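Side-chain contacts in reducing-end xylose-releasing exo-oligoxylanase Rex8A (PDB 6SUD), which hydrolyses linear and branched xylooligosaccharides from their reducing ends, releasing xylose during the breakdown of xylan: residues S180-K185 against R215-E220; N16-S21 against R347-P352. The protein carries 1 engineered substitution. All coordinates share one frame; numbering follows the deposited sequence.

Interaction 1 (S180-K185 against R215-E220); sequences SNRLIK and RTFWKE
The guanidinium of Arg182 meets Glu220 OE1 at its edge, near its own plane, while the ring of Phe217 lies obliquely beside the arginine chain, its plane only 23° from that of the guanidinium. The contact is a surface salt bridge between the turn of the two-stranded antiparallel hairpin 177-178/183-184 and the first turns of helix 215-232, in a family 8 glycosidase with an (alpha/alpha)6 barrel. A single carboxylate oxygen takes both bonds: Arg182 NE reaches Glu220 OE1 at 2.8 Å, and Arg182 NH2 adds a weak one to that same OE1 at 3.0 Å. Arg182 NE approaches OE1 from above the carboxylate plane, which stands at 71° to the guanidinium, so this is not the flat, two-oxygen form of an arginine-glutamate pair. A bend at chi2 (-56°) carries the arginine chain past the aromatic ring, where Arg182 CD rests 3.5 Å from Phe217 CE2. The aliphatic part of Arg182 thus packs on the ring through CD, while the guanidinium beyond it turns to Glu220; Phe217 also touches Leu165 of helix 153-170. Farther along helix 215-232, Ala224 touches Arg182 as well. The turn that presents the arginine is itself pinned by an Asx turn, in which Asn181 OD1 accepts from Leu183 N at 3.0 Å.

Interaction 2 (N16-S21 against R347-P352); sequences NLFQRS and RFWNTP
Phe18 and Trp349 mark the nearest backbone approach, their CA atoms 8.0 Å apart, where the short helix 17-20 faces the C-terminal end of helix 341-349. Aromatic side chains bridge that interval. Trp349 presents an edge of its six-membered ring to one face of Phe18 in a T-shaped pair, with centroids 5.0 Å apart and planes at 68°. Its CE3 does most of the touching: it sits above the phenyl plane, displaced toward the rim, 3.7 Å from Phe18 CD1. Phe348 comes from another direction, meeting Phe18 edge to edge, with Phe348 CD2 3.8 Å from Phe18 CZ. The two neighbouring residues of one helix thus use different parts of a single ring, one its face and the other its rim. With CG anti to the backbone N (chi1 178°), the Trp349 indole extends toward Phe18. Trp349 also stacks with Tyr23 and forms a cation-pi contact with Arg31. Were Phe18 replaced by an alanine, the Trp349 edge would probably lose the face it packs on, Phe348 CD2 would lose its neighbour, and a gap would be likely to open between the two helices. Before the contact, Asn16 supplies the N-cap of the short helix, its OD1 accepting from Gln19 N at 3.0 Å. Phe18 also touches Ile28, Met370 and Leu373, so the whole is a small aromatic and aliphatic cluster that fastens an N-terminal helix to the helices of an (alpha/alpha)6 barrel.

From the N terminus, the chain first passes through 16-21, the earlier half of interaction 2, whose partner 347-352 arrives only after 325 intervening residues. That long loop holds much of the helical body of the enzyme and the whole of interaction 1. There 180-185 is joined to 215-220 across 29 residues, ten of them helical, so the shorter loop sits wholly within the longer one and the two do not cross. Interaction 1 ties the hairpin to helix 215-232, the second helix after it, with helix 200-209 in the intervening loop; interaction 2 brings the N-terminal region to late helices. They lie on opposite sides of the chain's centre, with nearest atoms about 24 Å apart.

Interaction 1 (S180-K185 against R215-E220)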
ATOM      1  N   SER A 180      11.742  16.799 -11.564  1.00 18.87           N
ATOM      2  CA  SER A 180      11.104  18.048 -12.057  1.00 19.82           C
ATOM      3  C   SER A 180       9.753  18.302 -11.372  1.00 18.97           C
ATOM      4  O   SER A 180       9.438  19.485 -11.152  1.00 21.49           O
ATOM      5  CB  SER A 180      10.977  18.058 -13.567  1.00 20.34           C
ATOM      6  OG  SER A 180      10.035  17.102 -14.031  1.00 20.88           O
ATOM      7  N   ASN A 181       8.969  17.263 -11.049  1.00 16.63           N
ATOM      8  CA  ASN A 181       7.601  17.435 -10.478  1.00 15.12           C
ATOM      9  C   ASN A 181       7.460  16.732  -9.114  1.00 14.40           C
ATOM     10  O   ASN A 181       6.362  16.828  -8.542  1.00 14.40           O
ATOM     11  CB  ASN A 181       6.525  16.968 -11.463  1.00 14.24           C
ATOM     12  CG  ASN A 181       6.724  15.527 -11.885  1.00 13.36           C
ATOM     13  OD1 ASN A 181       7.319  14.745 -11.146  1.00 12.31           O
ATOM     14  ND2 ASN A 181       6.291  15.185 -13.089  1.00 13.18           N
ATOM     15  N   ARG A 182       8.506  16.053  -8.621  1.00 13.75           N
ATOM     16  CA  ARG A 182       8.557  15.376  -7.290  1.00 14.65           C
ATOM     17  C   ARG A 182       7.516  14.242  -7.206  1.00 13.50           C
ATOM     18  O   ARG A 182       7.107  13.909  -6.069  1.00 12.78           O
ATOM     19  CB  ARG A 182       8.300  16.338  -6.122  1.00 16.53           C
ATOM     20  CG  ARG A 182       8.909  17.731  -6.234  1.00 19.67           C
ATOM     21  CD  ARG A 182      10.408  17.761  -6.444  1.00 22.85           C
ATOM     22  NE  ARG A 182      11.039  18.998  -5.977  1.00 25.01           N
ATOM     23  CZ  ARG A 182      11.066  20.160  -6.636  1.00 29.25           C
ATOM     24  NH1 ARG A 182      10.486  20.289  -7.817  1.00 31.98           N
ATOM     25  NH2 ARG A 182      11.683  21.204  -6.104  1.00 29.29           N
ATOM     26  N   LEU A 183       7.154  13.630  -8.338  1.00 12.18           N
ATOM     27  CA  LEU A 183       6.107  12.570  -8.396  1.00 11.38           C
ATOM     28  C   LEU A 183       6.748  11.195  -8.594  1.00 10.80           C
ATOM     29  O   LEU A 183       7.671  11.067  -9.428  1.00 10.49           O
ATOM     30  CB  LEU A 183       5.132  12.865  -9.535  1.00 11.63           C
ATOM     31  CG  LEU A 183       4.326  14.150  -9.395  1.00 11.57           C
ATOM     32  CD1 LEU A 183       3.344  14.266 -10.548  1.00 12.13           C
ATOM     33  CD2 LEU A 183       3.619  14.235  -8.048  1.00 11.44           C
ATOM     34  N   ILE A 184       6.236  10.193  -7.871  1.00 10.24           N
ATOM     35  CA  ILE A 184       6.665   8.778  -8.056  1.00 10.23           C
ATOM     36  C   ILE A 184       6.240   8.312  -9.456  1.00 10.13           C
ATOM     37  O   ILE A 184       5.168   8.721  -9.941  1.00  9.74           O
ATOM     38  CB  ILE A 184       6.118   7.879  -6.930  1.00  9.61           C
ATOM     39  CG1 ILE A 184       6.820   6.524  -6.925  1.00  9.57           C
ATOM     40  CG2 ILE A 184       4.600   7.769  -6.997  1.00 10.05           C
ATOM     41  CD1 ILE A 184       6.478   5.652  -5.738  1.00  9.46           C
ATOM     42  N   LYS A 185       7.096   7.531 -10.109  1.00 10.51           N
ATOM     43  CA  LYS A 185       6.852   7.000 -11.473  1.00 11.38           C
ATOM     44  C   LYS A 185       6.264   5.594 -11.396  1.00 10.98           C
ATOM     45  O   LYS A 185       6.422   4.944 -10.374  1.00 11.29           O
ATOM     46  CB  LYS A 185       8.155   6.924 -12.263  1.00 12.22           C
ATOM     47  CG  LYS A 185       8.819   8.259 -12.504  1.00 13.10           C
ATOM     48  CD  LYS A 185      10.060   8.101 -13.349  1.00 14.39           C
ATOM     49  CE  LYS A 185      11.286   8.735 -12.734  1.00 14.85           C
ATOM     50  NZ  LYS A 185      12.515   8.295 -13.429  1.00 14.56           N
ATOM     51  N   ARG A 215      15.728  15.348   2.884  1.00 13.04           N
ATOM     52  CA  ARG A 215      14.506  15.610   3.694  1.00 12.99           C
ATOM     53  C   ARG A 215      13.640  16.696   3.046  1.00 13.02           C
ATOM     54  O   ARG A 215      12.403  16.528   3.057  1.00 12.02           O
ATOM     55  CB  ARG A 215      14.881  15.883   5.149  1.00 13.35           C
ATOM     56  CG  ARG A 215      15.309  14.608   5.857  1.00 13.72           C
ATOM     57  CD  ARG A 215      15.608  14.765   7.322  1.00 14.24           C
ATOM     58  NE  ARG A 215      16.237  13.556   7.815  1.00 14.75           N
ATOM     59  CZ  ARG A 215      16.840  13.443   8.989  1.00 15.21           C
ATOM     60  NH1 ARG A 215      16.870  14.469   9.819  1.00 15.91           N
ATOM     61  NH2 ARG A 215      17.390  12.294   9.341  1.00 15.61           N
ATOM     62  N   THR A 216      14.239  17.749   2.475  1.00 13.02           N
ATOM     63  CA  THR A 216      13.494  18.824   1.769  1.00 13.64           C
ATOM     64  C   THR A 216      12.696  18.221   0.608  1.00 12.77           C
ATOM     65  O   THR A 216      11.500  18.545   0.493  1.00 12.87           O
ATOM     66  CB  THR A 216      14.413  19.948   1.282  1.00 14.39           C
ATOM     67  OG1 THR A 216      14.895  20.607   2.453  1.00 16.71           O
ATOM     68  CG2 THR A 216      13.704  20.945   0.392  1.00 15.19           C
ATOM     69  N   PHE A 217      13.324  17.369  -0.204  1.00 12.38           N
ATOM     70  CA  PHE A 217      12.669  16.709  -1.361  1.00 12.37           C
ATOM     71  C   PHE A 217      11.428  15.940  -0.886  1.00 11.74           C
ATOM     72  O   PHE A 217      10.357  16.047  -1.515  1.00 11.29           O
ATOM     73  CB  PHE A 217      13.600  15.746  -2.090  1.00 12.89           C
ATOM     74  CG  PHE A 217      12.910  15.090  -3.252  1.00 13.91           C
ATOM     75  CD1 PHE A 217      12.150  13.945  -3.063  1.00 14.08           C
ATOM     76  CD2 PHE A 217      12.980  15.638  -4.524  1.00 14.85           C
ATOM     77  CE1 PHE A 217      11.499  13.344  -4.129  1.00 14.83           C
ATOM     78  CE2 PHE A 217      12.339  15.025  -5.593  1.00 15.39           C
ATOM     79  CZ  PHE A 217      11.588  13.886  -5.390  1.00 15.13           C
ATOM     80  N   TRP A 218      11.565  15.165   0.188  1.00 11.57           N
ATOM     81  CA  TRP A 218      10.474  14.279   0.682  1.00 11.67           C
ATOM     82  C   TRP A 218       9.295  15.126   1.164  1.00 12.68           C
ATOM     83  O   TRP A 218       8.136  14.710   0.926  1.00 12.23           O
ATOM     84  CB  TRP A 218      10.972  13.311   1.760  1.00 10.99           C
ATOM     85  CG  TRP A 218      11.768  12.180   1.191  1.00 10.42           C
ATOM     86  CD1 TRP A 218      13.044  11.819   1.510  1.00 10.38           C
ATOM     87  CD2 TRP A 218      11.327  11.253   0.187  1.00 10.01           C
ATOM     88  NE1 TRP A 218      13.424  10.727   0.776  1.00 10.20           N
ATOM     89  CE2 TRP A 218      12.396  10.365  -0.053  1.00 10.00           C
ATOM     90  CE3 TRP A 218      10.134  11.083  -0.528  1.00  9.93           C
ATOM     91  CZ2 TRP A 218      12.306   9.327  -0.977  1.00  9.57           C
ATOM     92  CZ3 TRP A 218      10.047  10.054  -1.437  1.00  9.68           C
ATOM     93  CH2 TRP A 218      11.120   9.191  -1.660  1.00  9.53           C
ATOM     94  N   LYS A 219       9.572  16.285   1.774  1.00 13.73           N
ATOM     95  CA  LYS A 219       8.500  17.224   2.196  1.00 15.10           C
ATOM     96  C   LYS A 219       7.795  17.763   0.942  1.00 14.77           C
ATOM     97  O   LYS A 219       6.552  17.857   0.973  1.00 13.95           O
ATOM     98  CB  LYS A 219       9.019  18.342   3.108  1.00 17.59           C
ATOM     99  CG  LYS A 219       7.924  19.205   3.735  1.00 20.06           C
ATOM    100  CD  LYS A 219       6.885  18.422   4.528  1.00 21.88           C
ATOM    101  CE  LYS A 219       5.792  19.276   5.129  1.00 24.02           C
ATOM    102  NZ  LYS A 219       6.065  19.598   6.547  1.00 25.62           N
ATOM    103  N   GLU A 220       8.535  18.081  -0.122  1.00 13.69           N
ATOM    104  CA  GLU A 220       7.945  18.599  -1.389  1.00 14.00           C
ATOM    105  C   GLU A 220       7.140  17.478  -2.060  1.00 13.06           C
ATOM    106  O   GLU A 220       6.079  17.780  -2.636  1.00 12.54           O
ATOM    107  CB  GLU A 220       9.028  19.142  -2.321  1.00 14.95           C
ATOM    108  CG  GLU A 220       9.826  20.274  -1.704  1.00 16.28           C
ATOM    109  CD  GLU A 220      11.036  20.739  -2.494  1.00 17.22           C
ATOM    110  OE1 GLU A 220      11.516  19.989  -3.365  1.00 18.92           O
ATOM    111  OE2 GLU A 220      11.496  21.866  -2.237  1.00 19.91           O
TER

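Interaction 2 (N16-S21 against R347-P352)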
ATOM      1  N   ASN A  16     -10.980   4.723  16.127  1.00 16.27           N
ATOM      2  CA  ASN A  16     -11.373   3.294  16.119  1.00 16.20           C
ATOM      3  C   ASN A  16     -12.799   3.283  15.592  1.00 16.46           C
ATOM      4  O   ASN A  16     -13.724   3.511  16.395  1.00 17.16           O
ATOM      5  CB  ASN A  16     -11.194   2.650  17.495  1.00 16.24           C
ATOM      6  CG  ASN A  16     -11.601   1.190  17.546  1.00 15.94           C
ATOM      7  OD1 ASN A  16     -12.296   0.690  16.662  1.00 16.78           O
ATOM      8  ND2 ASN A  16     -11.196   0.494  18.597  1.00 15.67           N
ATOM      9  N   LEU A  17     -12.957   3.116  14.282  1.00 16.78           N
ATOM     10  CA  LEU A  17     -14.280   3.234  13.630  1.00 17.42           C
ATOM     11  C   LEU A  17     -15.129   2.020  13.975  1.00 16.51           C
ATOM     12  O   LEU A  17     -16.347   2.186  13.952  1.00 16.89           O
ATOM     13  CB  LEU A  17     -14.109   3.395  12.119  1.00 18.68           C
ATOM     14  CG  LEU A  17     -13.456   4.715  11.734  1.00 19.61           C
ATOM     15  CD1 LEU A  17     -13.626   5.000  10.264  1.00 20.67           C
ATOM     16  CD2 LEU A  17     -14.050   5.843  12.551  1.00 20.68           C
ATOM     17  N   PHE A  18     -14.527   0.859  14.264  1.00 15.41           N
ATOM     18  CA  PHE A  18     -15.305  -0.326  14.715  1.00 15.42           C
ATOM     19  C   PHE A  18     -15.978   0.028  16.047  1.00 16.37           C
ATOM     20  O   PHE A  18     -17.164  -0.247  16.210  1.00 15.73           O
ATOM     21  CB  PHE A  18     -14.438  -1.582  14.802  1.00 14.03           C
ATOM     22  CG  PHE A  18     -14.012  -2.179  13.481  1.00 13.45           C
ATOM     23  CD1 PHE A  18     -14.897  -2.314  12.420  1.00 13.24           C
ATOM     24  CD2 PHE A  18     -12.730  -2.684  13.315  1.00 13.22           C
ATOM     25  CE1 PHE A  18     -14.494  -2.890  11.222  1.00 13.46           C
ATOM     26  CE2 PHE A  18     -12.325  -3.254  12.118  1.00 12.89           C
ATOM     27  CZ  PHE A  18     -13.208  -3.360  11.070  1.00 13.13           C
ATOM     28  N   GLN A  19     -15.243   0.670  16.955  1.00 18.35           N
ATOM     29  CA  GLN A  19     -15.753   1.069  18.293  1.00 21.20           C
ATOM     30  C   GLN A  19     -16.801   2.175  18.150  1.00 22.48           C
ATOM     31  O   GLN A  19     -17.845   2.089  18.826  1.00 22.22           O
ATOM     32  CB  GLN A  19     -14.619   1.547  19.188  1.00 23.85           C
ATOM     33  CG  GLN A  19     -14.979   1.480  20.660  1.00 26.42           C
ATOM     34  CD  GLN A  19     -13.802   1.796  21.550  1.00 29.19           C
ATOM     35  OE1 GLN A  19     -12.680   1.346  21.321  1.00 33.24           O
ATOM     36  NE2 GLN A  19     -14.056   2.554  22.605  1.00 32.47           N
ATOM     37  N   ARG A  20     -16.542   3.182  17.310  1.00 23.91           N
ATOM     38  CA  ARG A  20     -17.477   4.324  17.096  1.00 26.28           C
ATOM     39  C   ARG A  20     -18.796   3.776  16.568  1.00 26.57           C
ATOM     40  O   ARG A  20     -19.865   4.346  16.825  1.00 25.97           O
ATOM     41  CB  ARG A  20     -16.865   5.334  16.123  1.00 28.17           C
ATOM     42  CG  ARG A  20     -17.856   6.343  15.564  1.00 30.37           C
ATOM     43  CD  ARG A  20     -17.206   7.273  14.563  1.00 31.89           C
ATOM     44  NE  ARG A  20     -15.948   7.841  15.035  1.00 34.07           N
ATOM     45  CZ  ARG A  20     -15.131   8.562  14.279  1.00 34.63           C
ATOM     46  NH1 ARG A  20     -15.456   8.816  13.020  1.00 34.47           N
ATOM     47  NH2 ARG A  20     -14.006   9.048  14.783  1.00 34.80           N
ATOM     48  N   SER A  21     -18.675   2.664  15.869  1.00 26.01           N
ATOM     49  CA  SER A  21     -19.791   1.993  15.175  1.00 27.00           C
ATOM     50  C   SER A  21     -20.535   1.025  16.100  1.00 27.25           C
ATOM     51  O   SER A  21     -21.568   0.480  15.664  1.00 28.61           O
ATOM     52  CB  SER A  21     -19.234   1.329  13.957  1.00 29.31           C
ATOM     53  OG  SER A  21     -20.189   0.498  13.324  1.00 30.95           O
ATOM     54  N   ARG A 347     -20.498  -3.373   6.764  1.00 14.65           N
ATOM     55  CA  ARG A 347     -20.437  -4.342   5.640  1.00 14.81           C
ATOM     56  C   ARG A 347     -19.089  -5.067   5.707  1.00 13.53           C
ATOM     57  O   ARG A 347     -19.054  -6.284   5.514  1.00 13.53           O
ATOM     58  CB  ARG A 347     -20.623  -3.628   4.299  1.00 17.06           C
ATOM     59  CG  ARG A 347     -20.450  -4.520   3.077  1.00 19.01           C
ATOM     60  CD  ARG A 347     -21.551  -5.544   2.956  1.00 21.46           C
ATOM     61  NE  ARG A 347     -21.663  -6.115   1.615  1.00 23.89           N
ATOM     62  CZ  ARG A 347     -20.966  -7.158   1.160  1.00 25.71           C
ATOM     63  NH1 ARG A 347     -20.061  -7.766   1.918  1.00 27.18           N
ATOM     64  NH2 ARG A 347     -21.165  -7.581  -0.076  1.00 25.85           N
ATOM     65  N   PHE A 348     -18.016  -4.325   5.978  1.00 12.09           N
ATOM     66  CA  PHE A 348     -16.648  -4.889   6.028  1.00 11.42           C
ATOM     67  C   PHE A 348     -16.536  -5.873   7.198  1.00 11.76           C
ATOM     68  O   PHE A 348     -16.009  -6.995   7.007  1.00 11.13           O
ATOM     69  CB  PHE A 348     -15.608  -3.776   6.138  1.00 10.97           C
ATOM     70  CG  PHE A 348     -14.215  -4.336   6.206  1.00 10.72           C
ATOM     71  CD1 PHE A 348     -13.613  -4.845   5.063  1.00 10.70           C
ATOM     72  CD2 PHE A 348     -13.550  -4.441   7.416  1.00 10.67           C
ATOM     73  CE1 PHE A 348     -12.347  -5.400   5.126  1.00 10.15           C
ATOM     74  CE2 PHE A 348     -12.291  -5.005   7.477  1.00 10.50           C
ATOM     75  CZ  PHE A 348     -11.690  -5.471   6.329  1.00 10.37           C
ATOM     76  N   TRP A 349     -17.004  -5.463   8.377  1.00 12.19           N
ATOM     77  CA  TRP A 349     -16.978  -6.289   9.613  1.00 13.06           C
ATOM     78  C   TRP A 349     -17.608  -7.654   9.312  1.00 12.71           C
ATOM     79  O   TRP A 349     -17.097  -8.684   9.802  1.00 13.19           O
ATOM     80  CB  TRP A 349     -17.697  -5.580  10.771  1.00 13.23           C
ATOM     81  CG  TRP A 349     -17.748  -6.391  12.028  1.00 13.60           C
ATOM     82  CD1 TRP A 349     -18.736  -7.260  12.390  1.00 14.17           C
ATOM     83  CD2 TRP A 349     -16.760  -6.449  13.076  1.00 13.84           C
ATOM     84  NE1 TRP A 349     -18.445  -7.837  13.597  1.00 14.20           N
ATOM     85  CE2 TRP A 349     -17.245  -7.354  14.047  1.00 14.04           C
ATOM     86  CE3 TRP A 349     -15.532  -5.816  13.301  1.00 14.11           C
ATOM     87  CZ2 TRP A 349     -16.531  -7.659  15.204  1.00 14.05           C
ATOM     88  CZ3 TRP A 349     -14.830  -6.107  14.453  1.00 13.85           C
ATOM     89  CH2 TRP A 349     -15.321  -7.022  15.388  1.00 14.10           C
ATOM     90  N   ASN A 350     -18.677  -7.662   8.516  1.00 13.31           N
ATOM     91  CA  ASN A 350     -19.495  -8.875   8.252  1.00 13.63           C
ATOM     92  C   ASN A 350     -18.936  -9.638   7.043  1.00 14.54           C
ATOM     93  O   ASN A 350     -19.492 -10.698   6.723  1.00 14.77           O
ATOM     94  CB  ASN A 350     -20.969  -8.487   8.134  1.00 13.60           C
ATOM     95  CG  ASN A 350     -21.517  -7.965   9.442  1.00 13.27           C
ATOM     96  OD1 ASN A 350     -22.001  -6.837   9.522  1.00 14.85           O
ATOM     97  ND2 ASN A 350     -21.406  -8.766  10.486  1.00 13.04           N
ATOM     98  N   THR A 351     -17.838  -9.159   6.443  1.00 14.71           N
ATOM     99  CA  THR A 351     -17.175  -9.803   5.277  1.00 15.45           C
ATOM    100  C   THR A 351     -15.985 -10.622   5.776  1.00 15.51           C
ATOM    101  O   THR A 351     -15.144 -10.086   6.490  1.00 16.00           O
ATOM    102  CB  THR A 351     -16.765  -8.755   4.233  1.00 15.55           C
ATOM    103  OG1 THR A 351     -17.939  -8.079   3.774  1.00 15.73           O
ATOM    104  CG2 THR A 351     -16.025  -9.346   3.051  1.00 15.46           C
ATOM    105  N   PRO A 352     -15.883 -11.929   5.435  1.00 16.01           N
ATOM    106  CA  PRO A 352     -14.723 -12.735   5.799  1.00 15.98           C
ATOM    107  C   PRO A 352     -13.576 -12.594   4.787  1.00 15.27           C
ATOM    108  O   PRO A 352     -13.770 -12.083   3.691  1.00 15.13           O
ATOM    109  CB  PRO A 352     -15.304 -14.155   5.796  1.00 16.63           C
ATOM    110  CG  PRO A 352     -16.304 -14.122   4.655  1.00 17.08           C
ATOM    111  CD  PRO A 352     -16.874 -12.716   4.678  1.00 16.58           C
TER